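Local coordinates for protein GCN5-related N-acetyltransferase (Kribbella flavida, PDB 4IUS) that probably transfers an acyl group, most likely acetyl, to an amine of an as yet unspecified acceptor, at residues P117-P120 with A121-A125; E132-E135 with A136-A139; T211-A214 with F215-G218; R234-R237 with R238-Y241. The protein carries 1 engineered substitution. All coordinates share one frame; numbering follows the deposited sequence. Where two conformers were deposited one is given.

Contact 1: residues P117-P120 with A121-A125; sequences PEFP and AGVTA
The F119 ring overlaps the start of the strand that the chain is about to enter. Its CD2 meets V123 O at 3.6 Å, with the oxygen at the ring edge near the ring plane, while V123 CG1 lies 3.8 Å from the same CD2. Further along the ring, CE2 comes within 3.8 Å of A125 CB at an oblique approach. With CG anti to the carbonyl carbon (chi1 -81°), the ring is carried back across residues 123-125, and the F119 and V123 side chains cross at about a right angle. Between them the chain reverses in a type II beta turn from P120 to V123, closed by V123 N donating to P120 O at 3.2 Å. G122 takes a positive phi (86°), where a CB would jam against the preceding carbonyl oxygen. A water lies within hydrogen-bonding distance of P120 O (2.8 Å) and V123 O (2.7 Å) and probably links the two carbonyls. F119 and V123 also rest on I166 of the neighbouring strand 161-168. One direct hydrogen bond closes the turn while the F119 ring lies on V123 and A125, so polar backbone closure and apolar contact coincide just where edge strand 123-127 begins.

Contact 2: residues E132-E135 with A136-A139; sequences EEQE and AANA
N138 N donates to Q134 O at 2.9 Å, and A137 N reaches E133 O over the same distance of 2.9 Å: the i to i+4 ladder of the alpha helix 131-141. The bonds from A136 N to E132 O and from A139 N to E135 O continue it, so consecutive turns of one helix meet here.

A side-chain bond of the same i to i+4 spacing is added on one flank. Q134 NE2 donates to N138 OD1 at 3.0 Å, less straight at 144°. The acceptor lies close to the amide plane of Q134, yet the donor stands above the carbonyl plane of N138, in keeping with amide planes turned 55° apart. Q134 gets there because CG is anti to the backbone N and the chain then bends at chi2 (60°), bringing the amide forward, toward the next turn and N138. The other end of the N138 amide is held too, ND2 bonding to S152 OG. Replacing Q134 by an alanine would probably leave N138 OD1 without this donor and open a gap beside A163 and F154, on which the glutamine packs.

Outward from this pair, E133 is tied to the helix start, its OE1 bonded to A129 N, while A137 sits on L165 of strand 161-168 and so helps seat the helix on the sheet. Within the helix, A137 CB lies 3.5 Å from Q134 O, and A139 CB stands 3.4 Å from E135 O.

Contact 3: residues T211-A214 with F215-G218; sequences TQQA and FEVG
Over one face of the F215 ring lies T211 O, 3.5 Å from CG, and beside it T211 CG2 touches CE2 at 3.6 Å; the two side chains lie side by side and point the same way. Both belong to the C-terminal end of helix 202-216, the helix of the beta-alpha-beta unit between strands 185-193 and 222-225. A second flat pair runs along the helix, the Q212 amide stacked on the E216 carboxylate with planes 20° apart. The Q213 amide is instead turned 78° from that carboxylate and reaches it through water: one water accepts from Q213 NE2 and donates to E216 OE1, and another donates to both Q213 OE1 and E216 OE1.

These are i to i+4 and i to i+3 neighbours. F215 CG is anti to the carbonyl carbon (chi1 -67°), which sets the ring alongside T211 and against P111 and A223. Putting an alanine in place of F215 would probably strip T211 CG2 of its aromatic neighbour and open a gap next to A223.

Two amides converge where the helix finishes. Q213 O accepts from V217 N at 2.8 Å, a regular helical bond, and also from G218 N, five residues on. This second donor lies in the carbonyl plane, with G218 N 3.0 Å from Q213 O.

Contact 4: residues R234-R237 with R238-Y241; sequences RIYR and RLGY
Y236 O is gripped by two backbone amides: L239 N donates to it at 2.9 Å, and Y241 N adds a weak bond at 3.4 Å. The L239 donor stands well above the carbonyl plane, and R238 N to I235 O and G240 N to R237 O (3.0 Å) are displaced in the same manner. All three are i to i+3 bonds, as the tight winding of the 3-10 segment 236-239 requires.

Side chains fix the ends of this turn. I235 CD1 sits over one face of the R238 guanidinium, 3.6 Å from NH2; R238 CG anti to the carbonyl carbon (chi1 -61°), with the chain extended from CG to NE, lays the arginine back alongside I235. At the far end of the Y236 side chain, R234 NH1 donates to Y236 OH at 2.8 Å, the hydroxyl lying in the guanidinium plane, while R234 CG rests over a face of the Y236 ring, offset toward its rim. The same NH1 makes a salt bridge to D230, which helps to hold the guanidinium in place beside the hydroxyl.

Inward, Y236 CB packs on Y241 CB at 3.9 Å, and both rings reach L107 and L225 of the sheet. G240 has a phi of 102°, where a CB would jam against the preceding carbonyl oxygen. Positive-phi glycine, a weak 6→1 bond from Y241 N to Y236 O, a bond from G240 N to R237 O and apolar contact between residues 236 and 241 together resemble a Schellman motif, here ending the 3-10 turn ahead of strand 242-251.

How the contacts relate
Along the chain the contacts come in series, 1 to 4. Contact 1 leads into strand 123-127, an outermost strand of the eight-stranded mixed sheet, and contact 2 lies on the helix that follows, with centres 20 Å apart and no touch. Contact 3 ends helix 202-216, while contact 4 precedes strand 242-251 of the same sheet. Contact 4 is the meeting point: T211 OG1 lies 2.7 Å from Y241 OH, a probable hydrogen bond to contact 3, and P117 CG packs on L239 CD2 at 3.6 Å, joining contact 1. Contact 2 stands apart, about 12 Å from contacts 3 and 4 by nearest atoms. A turn, a helix body, a helix end and a capped 3-10 segment are thus set around one GNAT-type sheet.

Contact 1: residues P117-P120 with A121-A125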
# COMPACT_ATOMS: atom_id res chain seq x y z
N PRO A 117 0.90 -20.84 -6.86
CA PRO A 117 0.09 -22.03 -7.02
C PRO A 117 0.02 -22.53 -8.45
O PRO A 117 0.28 -21.78 -9.39
CB PRO A 117 -1.30 -21.59 -6.57
CG PRO A 117 -1.08 -20.37 -5.73
CD PRO A 117 0.09 -19.70 -6.37
N GLU A 118 -0.37 -23.77 -8.63
CA GLU A 118 -0.66 -24.28 -9.96
C GLU A 118 -1.85 -23.53 -10.55
O GLU A 118 -2.82 -23.24 -9.85
CB GLU A 118 -0.97 -25.78 -9.85
CG GLU A 118 -1.42 -26.46 -11.14
CD GLU A 118 -1.59 -27.97 -11.05
OE1 GLU A 118 -1.44 -28.55 -9.95
OE2 GLU A 118 -1.87 -28.57 -12.13
N PHE A 119 -1.78 -23.25 -11.85
CA PHE A 119 -2.86 -22.57 -12.55
C PHE A 119 -3.87 -23.60 -13.05
O PHE A 119 -3.46 -24.60 -13.67
CB PHE A 119 -2.29 -21.79 -13.74
CG PHE A 119 -1.69 -20.44 -13.38
CD1 PHE A 119 -0.86 -20.26 -12.29
CD2 PHE A 119 -2.06 -19.35 -14.10
CE1 PHE A 119 -0.36 -19.00 -12.02
CE2 PHE A 119 -1.59 -18.09 -13.82
CZ PHE A 119 -0.73 -17.92 -12.79
N PRO A 120 -5.19 -23.38 -12.83
CA PRO A 120 -6.20 -24.27 -13.37
C PRO A 120 -6.23 -24.25 -14.90
O PRO A 120 -5.67 -23.36 -15.54
CB PRO A 120 -7.51 -23.74 -12.81
CG PRO A 120 -7.15 -22.83 -11.72
CD PRO A 120 -5.78 -22.33 -11.98
N ALA A 121 -6.92 -25.22 -15.48
CA ALA A 121 -7.08 -25.28 -16.93
C ALA A 121 -7.70 -23.98 -17.46
O ALA A 121 -8.63 -23.44 -16.86
CB ALA A 121 -7.96 -26.48 -17.33
N GLY A 122 -7.16 -23.48 -18.56
CA GLY A 122 -7.67 -22.26 -19.19
C GLY A 122 -7.11 -20.97 -18.65
O GLY A 122 -7.39 -19.91 -19.21
N VAL A 123 -6.35 -21.04 -17.56
CA VAL A 123 -5.92 -19.85 -16.85
C VAL A 123 -4.45 -19.57 -17.19
O VAL A 123 -3.60 -20.46 -17.13
CB VAL A 123 -6.13 -19.96 -15.32
CG1 VAL A 123 -5.73 -18.68 -14.62
CG2 VAL A 123 -7.57 -20.30 -14.98
N THR A 124 -4.16 -18.33 -17.58
CA THR A 124 -2.82 -17.92 -17.94
C THR A 124 -2.52 -16.58 -17.25
O THR A 124 -3.42 -15.94 -16.69
CB THR A 124 -2.69 -17.79 -19.48
OG1 THR A 124 -3.58 -16.76 -19.96
CG2 THR A 124 -2.99 -19.11 -20.21
N ALA A 125 -1.30 -16.13 -17.32
CA ALA A 125 -0.89 -14.85 -16.75
C ALA A 125 -0.01 -14.09 -17.72
O ALA A 125 0.75 -14.70 -18.46
CB ALA A 125 -0.12 -15.04 -15.47
O HOH W 1 -3.18 -23.14 -16.81

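Contact 2: residues E132-E135 with A136-A139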
# COMPACT_ATOMS: atom_id res chain seq x y z
N GLU A 132 -3.66 0.09 -22.43
CA GLU A 132 -4.97 -0.55 -22.44
C GLU A 132 -5.01 -1.72 -21.46
O GLU A 132 -6.03 -1.94 -20.81
CB GLU A 132 -5.37 -0.99 -23.85
CG GLU A 132 -5.56 0.16 -24.81
CD GLU A 132 -4.26 0.80 -25.32
OE1 GLU A 132 -3.14 0.19 -25.23
OE2 GLU A 132 -4.36 1.94 -25.82
N GLU A 133 -3.91 -2.46 -21.29
CA GLU A 133 -3.88 -3.53 -20.28
C GLU A 133 -3.93 -2.94 -18.88
O GLU A 133 -4.56 -3.50 -18.01
CB GLU A 133 -2.67 -4.45 -20.49
CG GLU A 133 -2.83 -5.35 -21.69
CD GLU A 133 -1.58 -6.00 -22.17
OE1 GLU A 133 -0.61 -6.17 -21.45
OE2 GLU A 133 -1.59 -6.36 -23.36
N GLN A 134 -3.26 -1.78 -18.67
CA GLN A 134 -3.33 -1.13 -17.36
C GLN A 134 -4.75 -0.65 -17.08
O GLN A 134 -5.21 -0.71 -15.97
CB GLN A 134 -2.31 -0.01 -17.26
CG GLN A 134 -2.22 0.61 -15.88
CD GLN A 134 -1.83 -0.40 -14.80
OE1 GLN A 134 -0.85 -1.14 -14.97
NE2 GLN A 134 -2.59 -0.47 -13.71
N GLU A 135 -5.44 -0.17 -18.11
CA GLU A 135 -6.83 0.24 -17.98
C GLU A 135 -7.71 -0.91 -17.60
O GLU A 135 -8.58 -0.79 -16.72
CB GLU A 135 -7.32 0.91 -19.27
CG GLU A 135 -6.67 2.27 -19.55
CD GLU A 135 -6.96 2.78 -20.98
OE1 GLU A 135 -7.58 2.05 -21.83
OE2 GLU A 135 -6.52 3.90 -21.25
N ALA A 136 -7.45 -2.08 -18.18
CA ALA A 136 -8.18 -3.28 -17.79
C ALA A 136 -7.90 -3.64 -16.35
O ALA A 136 -8.82 -3.98 -15.60
CB ALA A 136 -7.84 -4.45 -18.70
N ALA A 137 -6.64 -3.59 -15.94
CA ALA A 137 -6.26 -3.87 -14.54
C ALA A 137 -6.99 -2.95 -13.58
O ALA A 137 -7.58 -3.39 -12.60
CB ALA A 137 -4.75 -3.76 -14.35
N ASN A 138 -7.00 -1.66 -13.88
CA ASN A 138 -7.66 -0.69 -13.00
C ASN A 138 -9.17 -0.93 -12.93
O ASN A 138 -9.76 -0.80 -11.87
CB ASN A 138 -7.38 0.74 -13.46
CG ASN A 138 -5.95 1.15 -13.27
OD1 ASN A 138 -5.17 0.48 -12.55
ND2 ASN A 138 -5.55 2.27 -13.90
N ALA A 139 -9.78 -1.29 -14.06
CA ALA A 139 -11.19 -1.58 -14.11
C ALA A 139 -11.52 -2.82 -13.29
O ALA A 139 -12.56 -2.84 -12.60
CB ALA A 139 -11.67 -1.73 -15.54

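Contact 3: residues T211-A214 with F215-G218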
# COMPACT_ATOMS: atom_id res chain seq x y z
N THR A 211 3.83 -10.66 -7.25
CA THR A 211 4.94 -10.72 -6.31
C THR A 211 6.17 -11.30 -7.02
O THR A 211 7.29 -10.80 -6.89
CB THR A 211 4.60 -11.55 -5.06
OG1 THR A 211 3.41 -11.04 -4.47
CG2 THR A 211 5.72 -11.46 -4.03
N GLN A 212 5.95 -12.40 -7.75
CA GLN A 212 7.04 -13.05 -8.44
C GLN A 212 7.69 -12.12 -9.44
O GLN A 212 8.92 -12.08 -9.53
CB GLN A 212 6.52 -14.28 -9.16
CG GLN A 212 7.61 -15.09 -9.85
CD GLN A 212 7.03 -16.26 -10.58
OE1 GLN A 212 6.24 -16.08 -11.48
NE2 GLN A 212 7.35 -17.45 -10.13
N GLN A 213 6.92 -11.34 -10.18
CA GLN A 213 7.51 -10.41 -11.10
C GLN A 213 8.26 -9.26 -10.43
O GLN A 213 9.34 -8.84 -10.89
CB GLN A 213 6.43 -9.89 -12.08
CG GLN A 213 5.78 -10.99 -12.92
CD GLN A 213 6.82 -11.88 -13.56
OE1 GLN A 213 7.66 -11.40 -14.31
NE2 GLN A 213 6.82 -13.17 -13.19
N ALA A 214 7.74 -8.77 -9.31
CA ALA A 214 8.43 -7.75 -8.56
C ALA A 214 9.83 -8.24 -8.16
O ALA A 214 10.80 -7.50 -8.22
CB ALA A 214 7.62 -7.35 -7.32
N PHE A 215 9.93 -9.52 -7.76
CA PHE A 215 11.23 -10.10 -7.40
C PHE A 215 12.10 -10.39 -8.62
O PHE A 215 13.31 -10.12 -8.60
CB PHE A 215 11.00 -11.40 -6.66
CG PHE A 215 10.36 -11.30 -5.29
CD1 PHE A 215 10.46 -10.18 -4.50
CD2 PHE A 215 9.67 -12.36 -4.77
CE1 PHE A 215 9.92 -10.15 -3.22
CE2 PHE A 215 9.12 -12.33 -3.49
CZ PHE A 215 9.26 -11.24 -2.72
N GLU A 216 11.52 -10.96 -9.66
CA GLU A 216 12.31 -11.45 -10.81
C GLU A 216 12.74 -10.37 -11.76
O GLU A 216 13.85 -10.42 -12.28
CB GLU A 216 11.53 -12.49 -11.59
CG GLU A 216 11.37 -13.81 -10.89
CD GLU A 216 10.71 -14.90 -11.76
OE1 GLU A 216 10.27 -14.64 -12.92
OE2 GLU A 216 10.65 -16.04 -11.25
N VAL A 217 11.84 -9.43 -12.06
CA VAL A 217 12.16 -8.34 -12.98
C VAL A 217 12.21 -6.95 -12.31
O VAL A 217 12.88 -6.06 -12.81
CB VAL A 217 11.23 -8.31 -14.22
CG1 VAL A 217 11.42 -9.57 -15.06
CG2 VAL A 217 9.77 -8.11 -13.84
N GLY A 218 11.55 -6.78 -11.17
CA GLY A 218 11.53 -5.48 -10.49
C GLY A 218 12.69 -5.20 -9.56
O GLY A 218 12.84 -4.09 -9.08
O HOH W 2 7.72 -15.68 -13.92
O HOH W 3 9.83 -12.93 -15.24

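Contact 4: residues R234-R237 with R238-Y241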
# COMPACT_ATOMS: atom_id res chain seq x y z
N ARG A 234 -9.30 -14.47 1.08
CA ARG A 234 -8.31 -15.45 0.63
C ARG A 234 -7.18 -15.47 1.65
O ARG A 234 -6.97 -14.51 2.39
CB ARG A 234 -7.77 -15.14 -0.78
CG ARG A 234 -7.02 -13.83 -0.88
CD ARG A 234 -6.52 -13.50 -2.28
NE ARG A 234 -7.63 -13.14 -3.16
CZ ARG A 234 -8.08 -11.88 -3.35
NH1 ARG A 234 -7.48 -10.85 -2.77
NH2 ARG A 234 -9.12 -11.63 -4.13
N ILE A 235 -6.52 -16.62 1.69
CA ILE A 235 -5.53 -16.95 2.69
C ILE A 235 -4.15 -16.73 2.02
O ILE A 235 -3.66 -17.57 1.23
CB ILE A 235 -5.68 -18.41 3.17
CG1 ILE A 235 -7.05 -18.60 3.84
CG2 ILE A 235 -4.56 -18.77 4.15
CD1 ILE A 235 -7.44 -20.06 4.09
N TYR A 236 -3.53 -15.58 2.27
CA TYR A 236 -2.25 -15.24 1.65
C TYR A 236 -1.13 -16.18 2.11
O TYR A 236 -0.07 -16.29 1.48
CB TYR A 236 -1.88 -13.75 1.90
CG TYR A 236 -2.84 -12.81 1.17
CD1 TYR A 236 -2.73 -12.56 -0.17
CD2 TYR A 236 -3.90 -12.26 1.85
CE1 TYR A 236 -3.61 -11.71 -0.81
CE2 TYR A 236 -4.81 -11.44 1.20
CZ TYR A 236 -4.67 -11.19 -0.13
OH TYR A 236 -5.54 -10.36 -0.80
N ARG A 237 -1.34 -16.85 3.26
CA ARG A 237 -0.34 -17.80 3.78
C ARG A 237 0.01 -18.89 2.79
O ARG A 237 1.16 -19.35 2.76
CB ARG A 237 -0.83 -18.46 5.07
CG ARG A 237 0.21 -19.39 5.70
CD ARG A 237 0.10 -19.58 7.21
NE ARG A 237 1.42 -19.89 7.80
CZ ARG A 237 1.97 -21.10 7.88
NH1 ARG A 237 1.33 -22.17 7.41
NH2 ARG A 237 3.18 -21.25 8.45
N ARG A 238 -0.93 -19.26 1.94
CA ARG A 238 -0.65 -20.32 0.95
C ARG A 238 0.43 -19.90 -0.04
O ARG A 238 1.05 -20.75 -0.71
CB ARG A 238 -1.93 -20.66 0.15
CG ARG A 238 -3.07 -21.19 0.99
CD ARG A 238 -4.04 -21.92 0.09
NE ARG A 238 -5.14 -22.55 0.81
CZ ARG A 238 -6.37 -22.06 0.96
NH1 ARG A 238 -6.71 -20.88 0.42
NH2 ARG A 238 -7.27 -22.75 1.64
N LEU A 239 0.63 -18.57 -0.19
CA LEU A 239 1.63 -18.02 -1.06
C LEU A 239 2.98 -17.77 -0.40
O LEU A 239 3.95 -17.35 -1.05
CB LEU A 239 1.13 -16.68 -1.62
CG LEU A 239 -0.29 -16.69 -2.22
CD1 LEU A 239 -0.58 -15.31 -2.82
CD2 LEU A 239 -0.47 -17.77 -3.24
N GLY A 240 3.05 -17.99 0.93
CA GLY A 240 4.23 -17.74 1.72
C GLY A 240 4.19 -16.45 2.52
O GLY A 240 5.12 -16.20 3.28
N TYR A 241 3.18 -15.61 2.34
CA TYR A 241 3.09 -14.38 3.12
C TYR A 241 2.78 -14.71 4.57
O TYR A 241 1.97 -15.60 4.87
CB TYR A 241 1.96 -13.51 2.56
CG TYR A 241 2.31 -12.64 1.36
CD1 TYR A 241 2.78 -11.38 1.53
CD2 TYR A 241 2.12 -13.10 0.07
CE1 TYR A 241 3.14 -10.61 0.46
CE2 TYR A 241 2.44 -12.31 -1.02
CZ TYR A 241 2.95 -11.06 -0.84
OH TYR A 241 3.29 -10.21 -1.87